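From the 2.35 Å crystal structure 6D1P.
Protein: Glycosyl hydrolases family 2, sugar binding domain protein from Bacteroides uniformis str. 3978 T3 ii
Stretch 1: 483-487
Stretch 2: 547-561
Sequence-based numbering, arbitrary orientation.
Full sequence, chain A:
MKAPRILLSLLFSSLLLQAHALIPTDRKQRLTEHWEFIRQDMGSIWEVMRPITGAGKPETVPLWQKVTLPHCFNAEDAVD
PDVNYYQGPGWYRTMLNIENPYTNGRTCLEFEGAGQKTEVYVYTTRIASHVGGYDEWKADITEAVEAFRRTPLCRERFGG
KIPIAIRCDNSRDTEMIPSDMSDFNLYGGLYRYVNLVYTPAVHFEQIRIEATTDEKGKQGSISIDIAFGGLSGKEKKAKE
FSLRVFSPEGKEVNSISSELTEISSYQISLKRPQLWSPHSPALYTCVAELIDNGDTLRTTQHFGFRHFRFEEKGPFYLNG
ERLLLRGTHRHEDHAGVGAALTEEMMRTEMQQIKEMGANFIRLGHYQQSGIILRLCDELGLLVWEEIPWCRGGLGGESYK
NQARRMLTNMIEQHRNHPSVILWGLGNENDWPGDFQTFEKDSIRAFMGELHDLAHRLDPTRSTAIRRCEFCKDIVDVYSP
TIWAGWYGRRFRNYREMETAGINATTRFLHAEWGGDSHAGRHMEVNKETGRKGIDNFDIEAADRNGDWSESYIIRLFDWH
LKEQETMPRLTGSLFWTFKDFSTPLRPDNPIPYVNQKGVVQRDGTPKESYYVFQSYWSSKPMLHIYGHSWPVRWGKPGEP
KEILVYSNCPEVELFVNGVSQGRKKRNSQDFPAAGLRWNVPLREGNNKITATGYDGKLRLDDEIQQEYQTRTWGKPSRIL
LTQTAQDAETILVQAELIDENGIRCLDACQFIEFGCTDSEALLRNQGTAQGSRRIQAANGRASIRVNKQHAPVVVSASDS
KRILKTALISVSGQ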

ATOM      1  N   TRP A 483      36.286   6.622   8.193  1.00 21.86           N
ATOM      2  CA  TRP A 483      35.531   5.852   9.176  1.00 22.56           C
ATOM      3  C   TRP A 483      36.456   4.842   9.841  1.00 23.53           C
ATOM      4  O   TRP A 483      36.218   3.632   9.807  1.00 28.84           O
ATOM      5  CB  TRP A 483      34.348   5.113   8.538  1.00 27.21           C
ATOM      6  CG  TRP A 483      33.242   5.989   8.068  1.00 24.97           C
ATOM      7  CD1 TRP A 483      33.210   6.735   6.923  1.00 24.08           C
ATOM      8  CD2 TRP A 483      31.988   6.204   8.731  1.00 20.73           C
ATOM      9  NE1 TRP A 483      32.007   7.409   6.838  1.00 25.02           N
ATOM     10  CE2 TRP A 483      31.242   7.092   7.933  1.00 21.36           C
ATOM     11  CE3 TRP A 483      31.429   5.733   9.931  1.00 20.72           C
ATOM     12  CZ2 TRP A 483      29.969   7.532   8.301  1.00 21.46           C
ATOM     13  CZ3 TRP A 483      30.172   6.172  10.293  1.00 19.93           C
ATOM     14  CH2 TRP A 483      29.450   7.055   9.473  1.00 20.10           C
ATOM     15  N   ALA A 484      37.527   5.358  10.442  1.00 26.51           N
ATOM     16  CA  ALA A 484      38.496   4.536  11.151  1.00 24.08           C
ATOM     17  C   ALA A 484      37.794   3.577  12.087  1.00 20.65           C
ATOM     18  O   ALA A 484      36.976   3.987  12.907  1.00 22.60           O
ATOM     19  CB  ALA A 484      39.452   5.431  11.948  1.00 23.22           C
ATOM     20  N   GLY A 485      38.118   2.300  11.971  1.00 23.13           N
ATOM     21  CA  GLY A 485      37.492   1.306  12.810  1.00 24.06           C
ATOM     22  C   GLY A 485      36.099   0.877  12.391  1.00 27.47           C
ATOM     23  O   GLY A 485      35.573  -0.092  12.960  1.00 25.73           O
ATOM     24  N   TRP A 486      35.473   1.550  11.420  1.00 25.59           N
ATOM     25  CA  TRP A 486      34.128   1.175  11.001  1.00 28.12           C
ATOM     26  C   TRP A 486      34.124   0.642   9.574  1.00 25.82           C
ATOM     27  O   TRP A 486      33.988  -0.561   9.378  1.00 27.69           O
ATOM     28  CB  TRP A 486      33.114   2.310  11.158  1.00 26.08           C
ATOM     29  CG  TRP A 486      31.756   1.702  11.009  1.00 25.44           C
ATOM     30  CD1 TRP A 486      30.880   1.837   9.948  1.00 24.85           C
ATOM     31  CD2 TRP A 486      31.152   0.768  11.910  1.00 25.61           C
ATOM     32  NE1 TRP A 486      29.744   1.063  10.171  1.00 22.97           N
ATOM     33  CE2 TRP A 486      29.892   0.400  11.363  1.00 23.64           C
ATOM     34  CE3 TRP A 486      31.544   0.217  13.136  1.00 23.19           C
ATOM     35  CZ2 TRP A 486      29.029  -0.481  12.011  1.00 25.87           C
ATOM     36  CZ3 TRP A 486      30.680  -0.660  13.772  1.00 28.04           C
ATOM     37  CH2 TRP A 486      29.437  -1.006  13.204  1.00 24.13           C
ATOM     38  N   TYR A 487      34.253   1.497   8.564  1.00 23.88           N
ATOM     39  CA  TYR A 487      34.334   0.979   7.206  1.00 28.58           C
ATOM     40  C   TYR A 487      35.760   0.719   6.750  1.00 29.59           C
ATOM     41  O   TYR A 487      35.952   0.014   5.750  1.00 31.97           O
ATOM     42  CB  TYR A 487      33.657   1.935   6.225  1.00 25.40           C
ATOM     43  CG  TYR A 487      32.172   2.107   6.429  1.00 28.76           C
ATOM     44  CD1 TYR A 487      31.307   1.012   6.353  1.00 23.74           C
ATOM     45  CD2 TYR A 487      31.628   3.369   6.675  1.00 25.94           C
ATOM     46  CE1 TYR A 487      29.939   1.172   6.522  1.00 24.91           C
ATOM     47  CE2 TYR A 487      30.261   3.536   6.849  1.00 25.15           C
ATOM     48  CZ  TYR A 487      29.422   2.430   6.756  1.00 24.90           C
ATOM     49  OH  TYR A 487      28.073   2.575   6.930  1.00 20.75           O
ATOM     50  N   ASP A 547      30.668  -6.976  16.126  1.00 27.11           N
ATOM     51  CA  ASP A 547      29.392  -7.502  16.588  1.00 26.01           C
ATOM     52  C   ASP A 547      28.332  -6.419  16.796  1.00 26.40           C
ATOM     53  O   ASP A 547      27.248  -6.723  17.299  1.00 24.63           O
ATOM     54  CB  ASP A 547      29.591  -8.302  17.880  1.00 26.04           C
ATOM     55  CG  ASP A 547      30.045  -7.433  19.060  1.00 30.99           C
ATOM     56  OD1 ASP A 547      30.242  -6.204  18.880  1.00 24.55           O
ATOM     57  OD2 ASP A 547      30.194  -7.995  20.174  1.00 30.71           O
ATOM     58  N   TRP A 548      28.624  -5.169  16.438  1.00 25.74           N
ATOM     59  CA  TRP A 548      27.689  -4.051  16.551  1.00 24.03           C
ATOM     60  C   TRP A 548      27.256  -3.784  18.001  1.00 25.81           C
ATOM     61  O   TRP A 548      26.209  -3.164  18.243  1.00 22.76           O
ATOM     62  CB  TRP A 548      26.469  -4.260  15.631  1.00 27.49           C
ATOM     63  CG  TRP A 548      26.804  -4.113  14.129  1.00 25.16           C
ATOM     64  CD1 TRP A 548      27.949  -4.525  13.494  1.00 25.21           C
ATOM     65  CD2 TRP A 548      26.003  -3.479  13.121  1.00 25.69           C
ATOM     66  NE1 TRP A 548      27.904  -4.195  12.156  1.00 24.14           N
ATOM     67  CE2 TRP A 548      26.724  -3.549  11.903  1.00 25.14           C
ATOM     68  CE3 TRP A 548      24.740  -2.872  13.127  1.00 23.50           C
ATOM     69  CZ2 TRP A 548      26.219  -3.040  10.706  1.00 25.59           C
ATOM     70  CZ3 TRP A 548      24.245  -2.353  11.948  1.00 22.12           C
ATOM     71  CH2 TRP A 548      24.982  -2.446  10.744  1.00 26.43           C
ATOM     72  N   SER A 549      28.063  -4.201  18.975  1.00 25.78           N
ATOM     73  CA  SER A 549      27.783  -3.940  20.382  1.00 25.88           C
ATOM     74  C   SER A 549      28.037  -2.471  20.738  1.00 23.37           C
ATOM     75  O   SER A 549      28.773  -1.745  20.063  1.00 23.53           O
ATOM     76  CB  SER A 549      28.662  -4.815  21.263  1.00 24.61           C
ATOM     77  OG  SER A 549      29.999  -4.330  21.176  1.00 28.04           O
ATOM     78  N   GLU A 550      27.403  -2.036  21.825  1.00 26.50           N
ATOM     79  CA  GLU A 550      27.752  -0.741  22.394  1.00 27.57           C
ATOM     80  C   GLU A 550      29.171  -0.746  22.931  1.00 23.85           C
ATOM     81  O   GLU A 550      29.838   0.293  22.916  1.00 25.76           O
ATOM     82  CB  GLU A 550      26.765  -0.354  23.494  1.00 24.11           C
ATOM     83  CG  GLU A 550      25.335  -0.116  22.962  1.00 23.15           C
ATOM     84  CD  GLU A 550      24.456   0.692  23.917  1.00 25.76           C
ATOM     85  OE1 GLU A 550      24.781   1.872  24.226  1.00 22.20           O
ATOM     86  OE2 GLU A 550      23.424   0.126  24.360  1.00 27.69           O
ATOM     87  N   SER A 551      29.646  -1.908  23.385  1.00 25.31           N
ATOM     88  CA  SER A 551      30.984  -2.006  23.954  1.00 24.36           C
ATOM     89  C   SER A 551      32.033  -1.577  22.949  1.00 29.95           C
ATOM     90  O   SER A 551      32.980  -0.848  23.289  1.00 27.33           O
ATOM     91  CB  SER A 551      31.248  -3.433  24.414  1.00 23.57           C
ATOM     92  OG  SER A 551      30.299  -3.809  25.392  1.00 28.08           O
ATOM     93  N   TYR A 552      31.870  -2.009  21.694  1.00 26.84           N
ATOM     94  CA  TYR A 552      32.832  -1.627  20.686  1.00 24.52           C
ATOM     95  C   TYR A 552      32.740  -0.137  20.395  1.00 25.55           C
ATOM     96  O   TYR A 552      33.752   0.578  20.429  1.00 28.25           O
ATOM     97  CB  TYR A 552      32.646  -2.443  19.411  1.00 25.57           C
ATOM     98  CG  TYR A 552      33.572  -1.941  18.346  1.00 29.23           C
ATOM     99  CD1 TYR A 552      34.945  -2.209  18.401  1.00 27.68           C
ATOM    100  CD2 TYR A 552      33.099  -1.136  17.318  1.00 28.27           C
ATOM    101  CE1 TYR A 552      35.816  -1.711  17.420  1.00 29.03           C
ATOM    102  CE2 TYR A 552      33.962  -0.635  16.342  1.00 29.39           C
ATOM    103  CZ  TYR A 552      35.315  -0.931  16.395  1.00 29.28           C
ATOM    104  OH  TYR A 552      36.150  -0.425  15.425  1.00 25.61           O
ATOM    105  N   ILE A 553      31.532   0.364  20.144  1.00 25.13           N
ATOM    106  CA  ILE A 553      31.449   1.732  19.650  1.00 24.03           C
ATOM    107  C   ILE A 553      31.863   2.728  20.722  1.00 22.33           C
ATOM    108  O   ILE A 553      32.334   3.824  20.407  1.00 22.41           O
ATOM    109  CB  ILE A 553      30.045   2.041  19.101  1.00 25.36           C
ATOM    110  CG1 ILE A 553      30.154   3.097  17.992  1.00 23.05           C
ATOM    111  CG2 ILE A 553      29.110   2.526  20.204  1.00 24.48           C
ATOM    112  CD1 ILE A 553      30.851   2.595  16.740  1.00 22.67           C
ATOM    113  N   ILE A 554      31.695   2.374  21.996  1.00 23.42           N
ATOM    114  CA  ILE A 554      32.077   3.279  23.076  1.00 22.45           C
ATOM    115  C   ILE A 554      33.584   3.521  23.055  1.00 24.41           C
ATOM    116  O   ILE A 554      34.056   4.660  23.145  1.00 21.63           O
ATOM    117  CB  ILE A 554      31.588   2.697  24.416  1.00 24.00           C
ATOM    118  CG1 ILE A 554      30.125   3.108  24.636  1.00 25.11           C
ATOM    119  CG2 ILE A 554      32.492   3.101  25.575  1.00 25.93           C
ATOM    120  CD1 ILE A 554      29.377   2.207  25.560  1.00 25.00           C
ATOM    121  N   ARG A 555      34.351   2.446  22.880  1.00 24.05           N
ATOM    122  CA  ARG A 555      35.787   2.552  22.718  1.00 23.52           C
ATOM    123  C   ARG A 555      36.152   3.349  21.474  1.00 28.17           C
ATOM    124  O   ARG A 555      37.113   4.130  21.493  1.00 26.66           O
ATOM    125  CB  ARG A 555      36.389   1.154  22.658  1.00 27.22           C
ATOM    126  CG  ARG A 555      36.360   0.426  24.000  1.00 28.58           C
ATOM    127  CD  ARG A 555      36.705  -1.030  23.819  1.00 30.53           C
ATOM    128  NE  ARG A 555      37.005  -1.683  25.084  1.00 39.81           N
ATOM    129  CZ  ARG A 555      36.093  -2.000  26.002  1.00 42.74           C
ATOM    130  NH1 ARG A 555      34.807  -1.712  25.805  1.00 38.21           N
ATOM    131  NH2 ARG A 555      36.464  -2.606  27.120  1.00 40.26           N
ATOM    132  N   LEU A 556      35.404   3.162  20.378  1.00 27.08           N
ATOM    133  CA  LEU A 556      35.720   3.881  19.145  1.00 23.98           C
ATOM    134  C   LEU A 556      35.483   5.369  19.316  1.00 25.30           C
ATOM    135  O   LEU A 556      36.309   6.185  18.884  1.00 27.36           O
ATOM    136  CB  LEU A 556      34.901   3.340  17.965  1.00 24.00           C
ATOM    137  CG  LEU A 556      35.116   3.926  16.548  1.00 23.54           C
ATOM    138  CD1 LEU A 556      34.668   2.922  15.481  1.00 25.56           C
ATOM    139  CD2 LEU A 556      34.384   5.260  16.324  1.00 19.31           C
ATOM    140  N   PHE A 557      34.355   5.743  19.934  1.00 22.50           N
ATOM    141  CA  PHE A 557      34.098   7.154  20.197  1.00 24.63           C
ATOM    142  C   PHE A 557      35.146   7.719  21.152  1.00 27.06           C
ATOM    143  O   PHE A 557      35.673   8.819  20.942  1.00 25.23           O
ATOM    144  CB  PHE A 557      32.704   7.344  20.799  1.00 28.43           C
ATOM    145  CG  PHE A 557      31.561   7.068  19.853  1.00 25.66           C
ATOM    146  CD1 PHE A 557      31.574   7.543  18.554  1.00 27.24           C
ATOM    147  CD2 PHE A 557      30.447   6.353  20.298  1.00 26.34           C
ATOM    148  CE1 PHE A 557      30.499   7.301  17.689  1.00 24.26           C
ATOM    149  CE2 PHE A 557      29.372   6.103  19.465  1.00 25.81           C
ATOM    150  CZ  PHE A 557      29.390   6.571  18.150  1.00 26.61           C
ATOM    151  N   ASP A 558      35.439   6.974  22.220  1.00 29.91           N
ATOM    152  CA  ASP A 558      36.425   7.375  23.220  1.00 27.40           C
ATOM    153  C   ASP A 558      37.758   7.707  22.556  1.00 27.80           C
ATOM    154  O   ASP A 558      38.267   8.827  22.667  1.00 25.30           O
ATOM    155  CB  ASP A 558      36.572   6.234  24.240  1.00 25.15           C
ATOM    156  CG  ASP A 558      37.343   6.634  25.488  1.00 30.49           C
ATOM    157  OD1 ASP A 558      37.353   5.825  26.431  1.00 32.02           O
ATOM    158  OD2 ASP A 558      37.931   7.731  25.545  1.00 28.18           O
ATOM    159  N   TRP A 559      38.302   6.748  21.800  1.00 29.93           N
ATOM    160  CA  TRP A 559      39.556   6.963  21.083  1.00 29.58           C
ATOM    161  C   TRP A 559      39.520   8.235  20.234  1.00 33.49           C
ATOM    162  O   TRP A 559      40.354   9.135  20.407  1.00 33.85           O
ATOM    163  CB  TRP A 559      39.878   5.757  20.206  1.00 25.24           C
ATOM    164  CG  TRP A 559      41.250   5.879  19.690  1.00 33.97           C
ATOM    165  CD1 TRP A 559      41.657   6.583  18.582  1.00 34.50           C
ATOM    166  CD2 TRP A 559      42.442   5.362  20.299  1.00 36.76           C
ATOM    167  NE1 TRP A 559      43.023   6.502  18.448  1.00 33.89           N
ATOM    168  CE2 TRP A 559      43.534   5.762  19.487  1.00 37.02           C
ATOM    169  CE3 TRP A 559      42.694   4.583  21.444  1.00 33.26           C
ATOM    170  CZ2 TRP A 559      44.864   5.404  19.781  1.00 35.65           C
ATOM    171  CZ3 TRP A 559      44.022   4.228  21.734  1.00 35.11           C
ATOM    172  CH2 TRP A 559      45.084   4.646  20.909  1.00 29.58           C
ATOM    173  N   HIS A 560      38.567   8.321  19.297  1.00 30.43           N
ATOM    174  CA  HIS A 560      38.484   9.502  18.440  1.00 28.87           C
ATOM    175  C   HIS A 560      38.515  10.778  19.262  1.00 28.32           C
ATOM    176  O   HIS A 560      39.252  11.720  18.938  1.00 27.93           O
ATOM    177  CB  HIS A 560      37.208   9.474  17.592  1.00 25.48           C
ATOM    178  CG  HIS A 560      37.298   8.631  16.359  1.00 22.92           C
ATOM    179  ND1 HIS A 560      37.214   7.256  16.385  1.00 23.18           N
ATOM    180  CD2 HIS A 560      37.432   8.974  15.057  1.00 21.66           C
ATOM    181  CE1 HIS A 560      37.306   6.786  15.153  1.00 22.93           C
ATOM    182  NE2 HIS A 560      37.443   7.809  14.328  1.00 24.12           N
ATOM    183  N   LEU A 561      37.715  10.825  20.336  1.00 27.24           N
ATOM    184  CA  LEU A 561      37.590  12.057  21.114  1.00 29.95           C
ATOM    185  C   LEU A 561      38.895  12.406  21.824  1.00 29.91           C
ATOM    186  O   LEU A 561      39.266  13.586  21.920  1.00 26.26           O
ATOM    187  CB  LEU A 561      36.449  11.929  22.120  1.00 28.00           C
ATOM    188  CG  LEU A 561      35.040  11.933  21.507  1.00 26.47           C
ATOM    189  CD1 LEU A 561      33.991  11.593  22.546  1.00 27.42           C
ATOM    190  CD2 LEU A 561      34.740  13.281  20.885  1.00 27.78           C
TER
HETATM  191  O   HOH W   1      37.222   8.195  11.498  1.00 23.04           O

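How does a short irregular segment hold against a helix? Residues 483-487 form a tight turn, closed by the bond from Trp-486 N to Trp-483 O at 2.7 Å, and this turn lies against the helix that begins at Glu-550. The backbones come nearest at Gly-485 and Leu-556, whose CA atoms are 7.1 Å apart. Tyr-552, Leu-556 and His-560, spaced four residues apart and so on one side of the helix, all direct their CA-to-CB bonds toward the turn. Gly-485 suits this spot twice over: at phi/psi 79/-9 a CB would be jammed against the preceding carbonyl oxygen, and an ideal CB would sit 2.9 Å from Tyr-552 OH, a clash.

What fixes Tyr-552? With chi1 at 175° (t), the ring extends from the helix and brings its hydroxyl to the turn, where Tyr-552 OH donates to Gly-485 O at 2.6 Å, the one direct hydrogen bond between the stretches. The carbonyl oxygen lies near the plane of the tyrosine ring, at its edge, where the hydroxyl can reach it. The start of the helix is secured as well: Ser-549, at the N-cap, has chi1 of 71° (p) and its OG accepts from Tyr-552 N at 3.0 Å, while the same OG donates to Asp-547 OD1, also at 3.0 Å.

How is His-560 oriented? In its m rotamer, chi1 -82°, the ring turns back along the helix so that His-560 ND1 donates to Leu-556 O at 2.9 Å. This leaves His-560 NE2 free to meet water 1 at 2.9 Å, and that water accepts from Ala-484 N at 3.0 Å, bridging the stretches. The ring edge also faces the turn's backbone, with His-560 CE1 3.6 Å from Ala-484 O. Leu-556, t at both chi angles, adds a methyl to the same carbonyl: its CD1 is 3.6 Å from Ala-484 O.

Where does Trp-486 find its partners? Its CA-to-CB bond points sideways, but chi1 of -167° (t) and chi2 of -108° bring the end of the indole nearer the other stretch, and it has the largest covered area of any residue here. Trp-486 CH2 sits over one face of the Trp-548 ring, 3.8 Å from Trp-548 CD1; the two rings meet obliquely, with planes at 54°. Farther round the indole, Trp-486 CE3 lies 4.1 Å from Tyr-552 CE2 and 4.4 Å from Ile-553 CD1. These are apolar contacts, and they extend the interface toward the beginning of the helix.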